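Local coordinates for DUF1076 domain-containing protein (Salmonella typhi, PDB 6IAI), which is the N-terminal part of a type III secretion effector, an E3/E4 ubiquitin ligase that binds K48- and K63-linked diubiquitin, at residues Ile47-Lys58 against Tyr68-Glu76. Residues are numbered along the deposited sequence; the frame is centred on the assembly and turned at random.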
# COMPACT_ATOMS: atom_id res chain seq x y z
N ILE A 47 6.26 5.81 1.78
CA ILE A 47 6.19 4.50 1.11
C ILE A 47 7.47 4.23 0.33
O ILE A 47 8.08 3.18 0.52
CB ILE A 47 4.92 4.33 0.25
CG1 ILE A 47 3.64 4.50 1.10
CG2 ILE A 47 4.94 2.97 -0.49
CD1 ILE A 47 2.31 4.71 0.25
N ARG A 48 7.92 5.22 -0.49
CA ARG A 48 9.14 5.15 -1.31
C ARG A 48 10.36 4.89 -0.45
O ARG A 48 11.04 3.88 -0.68
CB ARG A 48 9.31 6.45 -2.16
CG ARG A 48 8.25 6.61 -3.25
CD ARG A 48 8.58 7.69 -4.26
NE ARG A 48 8.06 9.04 -3.99
CZ ARG A 48 7.05 9.64 -4.61
NH1 ARG A 48 6.41 9.03 -5.58
NH2 ARG A 48 6.71 10.87 -4.28
N ASP A 49 10.61 5.75 0.59
CA ASP A 49 11.75 5.60 1.52
C ASP A 49 11.76 4.24 2.22
O ASP A 49 12.81 3.61 2.31
CB ASP A 49 11.79 6.72 2.55
CG ASP A 49 12.13 8.11 2.02
OD1 ASP A 49 12.54 8.22 0.82
OD2 ASP A 49 11.99 9.10 2.79
N THR A 50 10.59 3.77 2.69
CA THR A 50 10.48 2.48 3.38
C THR A 50 10.79 1.32 2.43
O THR A 50 11.54 0.41 2.81
CB THR A 50 9.13 2.35 4.11
OG1 THR A 50 8.93 3.52 4.89
CG2 THR A 50 9.09 1.17 5.02
N ALA A 51 10.26 1.36 1.18
CA ALA A 51 10.52 0.32 0.18
C ALA A 51 12.02 0.33 -0.18
O ALA A 51 12.63 -0.74 -0.22
CB ALA A 51 9.65 0.55 -1.05
N ILE A 52 12.62 1.52 -0.34
CA ILE A 52 14.04 1.67 -0.63
C ILE A 52 14.90 0.99 0.48
O ILE A 52 15.74 0.15 0.17
CB ILE A 52 14.44 3.16 -0.88
CG1 ILE A 52 13.92 3.63 -2.25
CG2 ILE A 52 15.97 3.32 -0.79
CD1 ILE A 52 13.76 5.12 -2.37
N GLN A 53 14.62 1.32 1.76
CA GLN A 53 15.33 0.77 2.93
C GLN A 53 15.24 -0.76 3.00
O GLN A 53 16.10 -1.38 3.64
CB GLN A 53 14.84 1.40 4.25
CG GLN A 53 15.27 2.86 4.47
CD GLN A 53 14.35 3.62 5.44
OE1 GLN A 53 13.44 3.06 6.08
NE2 GLN A 53 14.51 4.93 5.48
N ASN A 54 14.24 -1.37 2.33
CA ASN A 54 14.03 -2.81 2.34
C ASN A 54 14.64 -3.51 1.09
O ASN A 54 14.41 -4.70 0.87
CB ASN A 54 12.54 -3.11 2.53
CG ASN A 54 12.25 -4.33 3.38
OD1 ASN A 54 12.78 -4.51 4.46
ND2 ASN A 54 11.33 -5.18 2.95
N GLY A 55 15.43 -2.75 0.33
CA GLY A 55 16.17 -3.15 -0.86
C GLY A 55 15.54 -4.14 -1.81
O GLY A 55 16.13 -5.19 -2.06
N GLY A 56 14.37 -3.79 -2.37
CA GLY A 56 13.68 -4.63 -3.34
C GLY A 56 12.78 -5.71 -2.75
O GLY A 56 12.07 -6.39 -3.49
N ARG A 57 12.84 -5.90 -1.43
CA ARG A 57 11.98 -6.86 -0.72
C ARG A 57 10.69 -6.14 -0.42
O ARG A 57 10.70 -4.94 -0.14
CB ARG A 57 12.62 -7.39 0.58
CG ARG A 57 13.68 -8.43 0.30
CD ARG A 57 14.52 -8.79 1.54
NE ARG A 57 15.37 -7.67 1.97
CZ ARG A 57 16.52 -7.32 1.39
NH1 ARG A 57 17.00 -8.01 0.36
NH2 ARG A 57 17.21 -6.28 1.85
N LYS A 58 9.59 -6.86 -0.52
CA LYS A 58 8.27 -6.30 -0.32
C LYS A 58 7.98 -5.79 1.10
O LYS A 58 8.34 -6.42 2.10
CB LYS A 58 7.20 -7.33 -0.73
CG LYS A 58 7.01 -7.40 -2.24
CD LYS A 58 6.22 -8.64 -2.63
CE LYS A 58 5.92 -8.66 -4.11
NZ LYS A 58 5.15 -9.88 -4.49
N TYR A 68 -1.65 -3.96 0.16
CA TYR A 68 -0.85 -3.84 -1.05
C TYR A 68 0.59 -4.16 -0.73
O TYR A 68 1.06 -3.85 0.35
CB TYR A 68 -0.98 -2.41 -1.62
CG TYR A 68 -2.43 -2.05 -1.88
CD1 TYR A 68 -3.25 -1.56 -0.86
CD2 TYR A 68 -3.01 -2.28 -3.13
CE1 TYR A 68 -4.60 -1.29 -1.08
CE2 TYR A 68 -4.36 -2.00 -3.36
CZ TYR A 68 -5.14 -1.50 -2.33
OH TYR A 68 -6.47 -1.24 -2.55
N GLU A 69 1.28 -4.82 -1.65
CA GLU A 69 2.69 -5.17 -1.53
C GLU A 69 3.47 -4.22 -2.39
O GLU A 69 3.09 -4.02 -3.54
CB GLU A 69 2.93 -6.61 -1.95
CG GLU A 69 2.15 -7.60 -1.10
CD GLU A 69 2.13 -9.04 -1.57
OE1 GLU A 69 2.16 -9.28 -2.81
OE2 GLU A 69 1.98 -9.93 -0.70
N VAL A 70 4.46 -3.54 -1.82
CA VAL A 70 5.25 -2.59 -2.58
C VAL A 70 6.75 -2.87 -2.41
O VAL A 70 7.22 -3.21 -1.32
CB VAL A 70 4.88 -1.07 -2.44
CG1 VAL A 70 3.60 -0.80 -1.65
CG2 VAL A 70 6.03 -0.16 -2.10
N SER A 71 7.49 -2.76 -3.51
CA SER A 71 8.93 -2.92 -3.55
C SER A 71 9.53 -1.92 -4.49
O SER A 71 8.86 -1.47 -5.40
CB SER A 71 9.35 -4.34 -3.93
OG SER A 71 8.52 -4.94 -4.91
N ASN A 72 10.77 -1.54 -4.24
CA ASN A 72 11.52 -0.72 -5.19
C ASN A 72 12.31 -1.73 -6.08
O ASN A 72 12.01 -2.93 -6.01
CB ASN A 72 12.40 0.33 -4.47
CG ASN A 72 13.69 -0.20 -3.88
OD1 ASN A 72 13.77 -1.32 -3.36
ND2 ASN A 72 14.71 0.61 -3.95
N ARG A 73 13.27 -1.28 -6.93
CA ARG A 73 14.03 -2.20 -7.82
C ARG A 73 13.06 -3.00 -8.71
O ARG A 73 13.18 -4.21 -8.84
CB ARG A 73 14.96 -3.15 -7.01
CG ARG A 73 16.03 -2.41 -6.24
CD ARG A 73 16.84 -3.31 -5.37
NE ARG A 73 17.83 -2.51 -4.65
CZ ARG A 73 18.79 -3.02 -3.88
NH1 ARG A 73 18.90 -4.33 -3.73
NH2 ARG A 73 19.64 -2.22 -3.26
N ALA A 74 12.05 -2.31 -9.25
CA ALA A 74 11.05 -2.92 -10.10
C ALA A 74 11.72 -3.36 -11.43
O ALA A 74 11.36 -4.40 -11.99
CB ALA A 74 9.94 -1.92 -10.36
N VAL A 75 12.71 -2.58 -11.87
CA VAL A 75 13.57 -2.82 -13.03
C VAL A 75 15.04 -2.65 -12.60
O VAL A 75 15.34 -1.85 -11.72
CB VAL A 75 13.23 -1.94 -14.30
CG1 VAL A 75 11.86 -2.27 -14.86
CG2 VAL A 75 13.35 -0.46 -14.02
N GLU A 76 15.95 -3.39 -13.25
CA GLU A 76 17.41 -3.30 -13.05
C GLU A 76 17.87 -1.95 -13.59
O GLU A 76 17.27 -1.43 -14.52
CB GLU A 76 18.12 -4.42 -13.83
CG GLU A 76 17.68 -5.82 -13.44
CD GLU A 76 18.27 -6.37 -12.15
OE1 GLU A 76 19.19 -5.73 -11.58
OE2 GLU A 76 17.84 -7.47 -11.74
O HOH W 1 11.46 -2.81 -1.53
O HOH W 2 17.16 -0.23 -2.74
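Asn72 packs its amide against the last turn of helix 41-53 and the turn that follows. A chi1 of 78° folds CG back over Asn72's own backbone and turns the amide to Ile52 and Gly56: OD1 meets Gly56 N at 2.7 Å in a bent, weak hydrogen bond, while ND2 passes 3.6 Å from Ile52 CG1. Two waters complete this polar join. One accepts from Asn72 N and lies 2.7 Å from both Ala51 O and Arg57 O; the other links Asn72 ND2 to Ile52 O. The type I' turn Asn54-Arg57 is itself braced by Asn54 ND2, 3.2 Å from Arg57 O and above that carbonyl's plane. The extended Arg73 lays one guanidinium face over Gly55 CA.

The apolar part centres on Val70, whose CG2 touches Ile47 CG2 at 3.7 Å and Ala51 CB at 3.8 Å, in a core shared with Val61 and Leu112. Among charged groups, Lys58 NZ and Glu69 OE1 form a long, weak salt bridge; Glu69 OE2 bonds to Ser87. Helix 47-53 crosses strand 68-71 at -66°. Helix 41-53 connects parallel neighbours 22-25 and 59-63, a beta-alpha-beta crossover, with strand 66-71 antiparallel beside 59-63.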